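Local coordinates for oxysterol-binding protein homolog 3 (Saccharomyces cerevisiae, PDB 4IC4), which carries lipids between membranes through the cytosol in the hydrophobic pocket of its OSBP-related domain, which binds phosphatidylinositol 4-phosphate, at residues A[27-39]-A[295-309]. Sequence-based numbering, arbitrary orientation.
Sequences SVTRRNDIPEAAA and KYGFTKFTANLNEIT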
loop_
_atom_site.group_PDB
_atom_site.type_symbol
_atom_site.label_atom_id
_atom_site.label_comp_id
_atom_site.label_asym_id
_atom_site.label_seq_id
_atom_site.Cartn_x
_atom_site.Cartn_y
_atom_site.Cartn_z
ATOM N N SER A 27 2.807 -20.964 12.463
ATOM C CA SER A 27 3.662 -20.125 11.633
ATOM C C SER A 27 3.909 -20.763 10.272
ATOM O O SER A 27 3.530 -21.911 10.033
ATOM C CB SER A 27 5.001 -19.893 12.328
ATOM O OG SER A 27 5.683 -21.121 12.514
ATOM N N VAL A 28 4.546 -20.010 9.379
ATOM C CA VAL A 28 4.850 -20.512 8.046
ATOM C C VAL A 28 6.176 -19.970 7.530
ATOM O O VAL A 28 6.570 -18.844 7.840
ATOM C CB VAL A 28 3.748 -20.137 7.027
ATOM C CG1 VAL A 28 2.412 -20.710 7.464
ATOM C CG2 VAL A 28 3.665 -18.630 6.880
ATOM N N THR A 29 6.860 -20.789 6.745
ATOM C CA THR A 29 8.132 -20.408 6.153
ATOM C C THR A 29 7.812 -19.586 4.911
ATOM O O THR A 29 7.049 -20.029 4.054
ATOM C CB THR A 29 8.942 -21.644 5.724
ATOM O OG1 THR A 29 9.166 -22.486 6.862
ATOM C CG2 THR A 29 10.282 -21.230 5.135
ATOM N N ARG A 30 8.382 -18.389 4.821
ATOM C CA ARG A 30 8.143 -17.533 3.666
ATOM C C ARG A 30 9.411 -17.430 2.824
ATOM O O ARG A 30 10.526 -17.607 3.329
ATOM C CB ARG A 30 7.660 -16.154 4.125
ATOM C CG ARG A 30 6.321 -16.226 4.859
ATOM C CD ARG A 30 5.843 -14.864 5.347
ATOM N NE ARG A 30 4.640 -14.997 6.161
ATOM C CZ ARG A 30 3.428 -15.252 5.679
ATOM N NH1 ARG A 30 3.241 -15.394 4.370
ATOM N NH2 ARG A 30 2.406 -15.393 6.512
ATOM N N ARG A 31 9.243 -17.151 1.537
ATOM C CA ARG A 31 10.387 -17.077 0.636
ATOM C C ARG A 31 11.362 -15.942 0.926
ATOM O O ARG A 31 12.567 -16.110 0.747
ATOM C CB ARG A 31 9.914 -17.026 -0.826
ATOM C CG ARG A 31 8.994 -15.867 -1.186
ATOM C CD ARG A 31 8.403 -16.070 -2.575
ATOM N NE ARG A 31 7.676 -14.889 -3.026
ATOM C CZ ARG A 31 7.086 -14.776 -4.212
ATOM N NH1 ARG A 31 7.124 -15.782 -5.075
ATOM N NH2 ARG A 31 6.488 -13.643 -4.547
ATOM N N ASN A 32 10.851 -14.800 1.377
ATOM C CA ASN A 32 11.695 -13.650 1.703
ATOM C C ASN A 32 12.626 -13.287 0.553
ATOM O O ASN A 32 13.722 -12.762 0.771
ATOM C CB ASN A 32 12.534 -13.950 2.950
ATOM C CG ASN A 32 11.684 -14.231 4.170
ATOM O OD1 ASN A 32 10.813 -13.441 4.524
ATOM N ND2 ASN A 32 11.936 -15.361 4.822
ATOM N N ASP A 33 12.185 -13.558 -0.669
ATOM C CA ASP A 33 13.007 -13.290 -1.838
ATOM C C ASP A 33 12.171 -13.490 -3.095
ATOM O O ASP A 33 11.095 -14.099 -3.049
ATOM C CB ASP A 33 14.208 -14.251 -1.825
ATOM C CG ASP A 33 15.224 -13.949 -2.910
ATOM O OD1 ASP A 33 15.510 -12.762 -3.157
ATOM O OD2 ASP A 33 15.752 -14.911 -3.507
ATOM N N ILE A 34 12.660 -12.957 -4.209
ATOM C CA ILE A 34 11.990 -13.092 -5.498
ATOM C C ILE A 34 13.043 -13.215 -6.582
ATOM O O ILE A 34 14.206 -12.850 -6.379
ATOM C CB ILE A 34 11.125 -11.862 -5.868
ATOM C CG1 ILE A 34 11.962 -10.582 -5.763
ATOM C CG2 ILE A 34 9.876 -11.825 -5.014
ATOM C CD1 ILE A 34 11.359 -9.403 -6.497
ATOM N N PRO A 35 12.652 -13.737 -7.750
ATOM C CA PRO A 35 13.614 -13.873 -8.846
ATOM C C PRO A 35 14.043 -12.479 -9.296
ATOM O O PRO A 35 13.291 -11.514 -9.154
ATOM C CB PRO A 35 12.809 -14.597 -9.921
ATOM C CG PRO A 35 11.841 -15.421 -9.122
ATOM C CD PRO A 35 11.399 -14.447 -8.057
ATOM N N GLU A 36 15.252 -12.360 -9.832
ATOM C CA GLU A 36 15.722 -11.066 -10.295
ATOM C C GLU A 36 14.835 -10.588 -11.439
ATOM O O GLU A 36 14.242 -11.401 -12.152
ATOM C CB GLU A 36 17.176 -11.165 -10.764
ATOM C CG GLU A 36 18.166 -11.397 -9.637
ATOM C CD GLU A 36 19.572 -11.654 -10.143
ATOM O OE1 GLU A 36 20.068 -10.853 -10.961
ATOM O OE2 GLU A 36 20.181 -12.658 -9.719
ATOM N N ALA A 37 14.732 -9.271 -11.601
ATOM C CA ALA A 37 13.924 -8.697 -12.673
ATOM C C ALA A 37 14.425 -9.286 -13.989
ATOM O O ALA A 37 15.629 -9.409 -14.194
ATOM C CB ALA A 37 14.066 -7.183 -12.680
ATOM N N ALA A 38 13.502 -9.651 -14.873
ATOM C CA ALA A 38 13.873 -10.246 -16.152
ATOM C C ALA A 38 13.993 -9.251 -17.306
ATOM O O ALA A 38 14.356 -9.637 -18.417
ATOM C CB ALA A 38 12.878 -11.337 -16.516
ATOM N N ALA A 39 13.691 -7.982 -17.053
ATOM C CA ALA A 39 13.781 -6.967 -18.101
ATOM C C ALA A 39 14.247 -5.616 -17.570
ATOM O O ALA A 39 14.104 -5.319 -16.384
ATOM C CB ALA A 39 12.430 -6.811 -18.791
ATOM N N LYS A 295 16.271 -6.692 -7.852
ATOM C CA LYS A 295 14.952 -7.191 -7.494
ATOM C C LYS A 295 13.935 -6.103 -7.145
ATOM O O LYS A 295 13.226 -6.202 -6.138
ATOM C CB LYS A 295 15.080 -8.180 -6.333
ATOM C CG LYS A 295 16.005 -9.353 -6.627
ATOM C CD LYS A 295 16.169 -10.256 -5.412
ATOM C CE LYS A 295 17.217 -11.329 -5.664
ATOM N NZ LYS A 295 18.532 -10.728 -6.005
ATOM N N TYR A 296 13.881 -5.062 -7.973
ATOM C CA TYR A 296 12.926 -3.969 -7.800
ATOM C C TYR A 296 13.039 -3.189 -6.492
ATOM O O TYR A 296 12.166 -2.380 -6.185
ATOM C CB TYR A 296 11.497 -4.517 -7.910
ATOM C CG TYR A 296 11.217 -5.300 -9.172
ATOM C CD1 TYR A 296 10.937 -4.645 -10.370
ATOM C CD2 TYR A 296 11.242 -6.692 -9.169
ATOM C CE1 TYR A 296 10.686 -5.354 -11.538
ATOM C CE2 TYR A 296 10.995 -7.418 -10.339
ATOM C CZ TYR A 296 10.717 -6.738 -11.515
ATOM O OH TYR A 296 10.466 -7.434 -12.674
ATOM N N GLY A 297 14.099 -3.422 -5.726
ATOM C CA GLY A 297 14.248 -2.716 -4.463
ATOM C C GLY A 297 13.243 -3.179 -3.420
ATOM O O GLY A 297 12.989 -2.486 -2.437
ATOM N N PHE A 298 12.683 -4.363 -3.640
ATOM C CA PHE A 298 11.688 -4.959 -2.742
ATOM C C PHE A 298 12.177 -5.197 -1.318
ATOM O O PHE A 298 13.352 -5.499 -1.095
ATOM C CB PHE A 298 11.259 -6.334 -3.267
ATOM C CG PHE A 298 10.106 -6.316 -4.235
ATOM C CD1 PHE A 298 9.739 -5.163 -4.924
ATOM C CD2 PHE A 298 9.415 -7.499 -4.491
ATOM C CE1 PHE A 298 8.701 -5.195 -5.859
ATOM C CE2 PHE A 298 8.384 -7.539 -5.419
ATOM C CZ PHE A 298 8.026 -6.389 -6.102
ATOM N N THR A 299 11.264 -5.077 -0.357
ATOM C CA THR A 299 11.591 -5.403 1.026
ATOM C C THR A 299 11.254 -6.891 1.112
ATOM O O THR A 299 10.656 -7.453 0.186
ATOM C CB THR A 299 10.699 -4.671 2.067
ATOM O OG1 THR A 299 9.370 -5.216 2.042
ATOM C CG2 THR A 299 10.647 -3.180 1.783
ATOM N N LYS A 300 11.640 -7.543 2.200
ATOM C CA LYS A 300 11.301 -8.947 2.346
ATOM C C LYS A 300 9.781 -9.066 2.388
ATOM O O LYS A 300 9.213 -10.011 1.850
ATOM C CB LYS A 300 11.921 -9.529 3.617
ATOM C CG LYS A 300 13.407 -9.779 3.475
ATOM C CD LYS A 300 14.003 -10.389 4.729
ATOM C CE LYS A 300 15.487 -10.658 4.538
ATOM N NZ LYS A 300 16.100 -11.243 5.762
ATOM N N PHE A 301 9.126 -8.088 3.010
ATOM C CA PHE A 301 7.668 -8.094 3.108
ATOM C C PHE A 301 7.062 -8.018 1.702
ATOM O O PHE A 301 6.114 -8.740 1.386
ATOM C CB PHE A 301 7.192 -6.905 3.955
ATOM C CG PHE A 301 5.729 -6.957 4.326
ATOM C CD1 PHE A 301 5.284 -7.774 5.362
ATOM C CD2 PHE A 301 4.799 -6.172 3.651
ATOM C CE1 PHE A 301 3.937 -7.806 5.725
ATOM C CE2 PHE A 301 3.443 -6.198 4.012
ATOM C CZ PHE A 301 3.018 -7.014 5.049
ATOM N N THR A 302 7.613 -7.153 0.854
ATOM C CA THR A 302 7.103 -7.025 -0.510
ATOM C C THR A 302 7.237 -8.354 -1.247
ATOM O O THR A 302 6.317 -8.795 -1.934
ATOM C CB THR A 302 7.888 -5.982 -1.328
ATOM O OG1 THR A 302 8.144 -4.826 -0.526
ATOM C CG2 THR A 302 7.086 -5.576 -2.567
ATOM N N ALA A 303 8.402 -8.980 -1.106
ATOM C CA ALA A 303 8.679 -10.246 -1.767
ATOM C C ALA A 303 7.747 -11.367 -1.330
ATOM O O ALA A 303 7.544 -12.337 -2.064
ATOM C CB ALA A 303 10.131 -10.646 -1.519
ATOM N N ASN A 304 7.176 -11.229 -0.138
ATOM C CA ASN A 304 6.278 -12.241 0.397
ATOM C C ASN A 304 4.811 -12.045 0.047
ATOM O O ASN A 304 4.004 -12.955 0.227
ATOM C CB ASN A 304 6.436 -12.317 1.918
ATOM C CG ASN A 304 7.750 -12.948 2.325
ATOM O OD1 ASN A 304 8.285 -13.789 1.603
ATOM N ND2 ASN A 304 8.266 -12.566 3.489
ATOM N N LEU A 305 4.473 -10.868 -0.468
ATOM C CA LEU A 305 3.093 -10.550 -0.820
ATOM C C LEU A 305 2.444 -11.500 -1.821
ATOM O O LEU A 305 1.297 -11.921 -1.642
ATOM C CB LEU A 305 3.016 -9.123 -1.376
ATOM C CG LEU A 305 3.242 -7.966 -0.398
ATOM C CD1 LEU A 305 3.455 -6.686 -1.188
ATOM C CD2 LEU A 305 2.054 -7.839 0.552
ATOM N N ASN A 306 3.178 -11.839 -2.875
ATOM C CA ASN A 306 2.629 -12.688 -3.925
ATOM C C ASN A 306 2.910 -14.173 -3.775
ATOM O O ASN A 306 2.722 -14.934 -4.727
ATOM C CB ASN A 306 3.135 -12.217 -5.294
ATOM C CG ASN A 306 2.171 -12.546 -6.421
ATOM O OD1 ASN A 306 2.585 -12.906 -7.528
ATOM N ND2 ASN A 306 0.879 -12.408 -6.151
ATOM N N GLU A 307 3.342 -14.598 -2.593
ATOM C CA GLU A 307 3.613 -16.016 -2.382
ATOM C C GLU A 307 2.392 -16.768 -1.870
ATOM O O GLU A 307 1.626 -16.260 -1.046
ATOM C CB GLU A 307 4.761 -16.214 -1.383
ATOM C CG GLU A 307 5.031 -17.694 -1.082
ATOM C CD GLU A 307 6.176 -17.927 -0.110
ATOM O OE1 GLU A 307 6.391 -17.096 0.792
ATOM O OE2 GLU A 307 6.853 -18.969 -0.242
ATOM N N ILE A 308 2.210 -17.983 -2.380
ATOM C CA ILE A 308 1.123 -18.843 -1.944
ATOM C C ILE A 308 1.759 -19.842 -0.981
ATOM O O ILE A 308 2.615 -20.634 -1.378
ATOM C CB ILE A 308 0.487 -19.608 -3.130
ATOM C CG1 ILE A 308 -0.210 -18.625 -4.072
ATOM C CG2 ILE A 308 -0.511 -20.638 -2.611
ATOM C CD1 ILE A 308 -0.779 -19.273 -5.317
ATOM N N THR A 309 1.369 -19.778 0.288
ATOM C CA THR A 309 1.896 -20.691 1.294
ATOM C C THR A 309 0.762 -21.603 1.744
ATOM O O THR A 309 -0.337 -21.551 1.193
ATOM C CB THR A 309 2.416 -19.940 2.540
ATOM O OG1 THR A 309 1.311 -19.342 3.228
ATOM C CG2 THR A 309 3.420 -18.860 2.145
HETATM O O HOH W 1 8.370 -20.351 1.485
HETATM O O HOH W 2 4.888 -15.163 2.017
HETATM O O HOH W 3 1.525 -15.854 1.713
HETATM O O HOH W 4 5.622 -10.752 -3.819
HETATM O O HOH W 5 11.464 -6.990 -15.137
#
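Arg-31 reaches along the end of helix 300-305 and takes the backbone oxygen of Ala-303 side-on, with NE at 2.7 Å and NH2 at 3.0 Å from that one O atom. Both bonds lie close to the guanidinium plane, where the N-H groups of an arginine point, so two donors converge on one acceptor. CB of Glu-307 lies over one face, toward its rim, and NH1 forms a salt bridge with Glu-331 of helix 325-331. The backbone is gripped as well: Arg-31 N donates to Glu-307 OE1 at 2.9 Å, on the syn side but tilted 27° out of the plane of a carboxylate carried there by a fully extended chain (chi1 177°). A lysine in place of Arg-31 has one nitrogen and cannot hold the Ala-303 carbonyl side-on while reaching Glu-331 in the same way, which would probably leave the helix end less firmly tied to the loop.

Asn-304 suits its place because its amide both accepts and donates. Its OD1 receives Asn-32 N at 2.8 Å on an in-plane lone pair, while its ND2 gives a nearly straight bond (171°) to Asn-32 OD1, approaching from above that carbonyl's plane. A water that accepts from Arg-30 NH1 lies within bonding distance of both Asn-304 O and Glu-307 OE1.

Farther along, Ile-34 supplies the apolar wedge: CD1 lies 3.4 Å from Phe-298 CD2 and also meets the edge of the Tyr-296 ring, while CG2 rests on Ala-303 CB, 3.7 Å away, where a small residue lets the loop come close. The aliphatic part of Lys-295 runs past Ile-34, its NZ bonding to Ser-290 O. Ala-37 CB makes an off-centre CH-pi contact with Tyr-296. An irregular N-terminal segment is thus laid over helix 300-305 and the type I' turn before it, within the beta-barrel lipid-binding ORD.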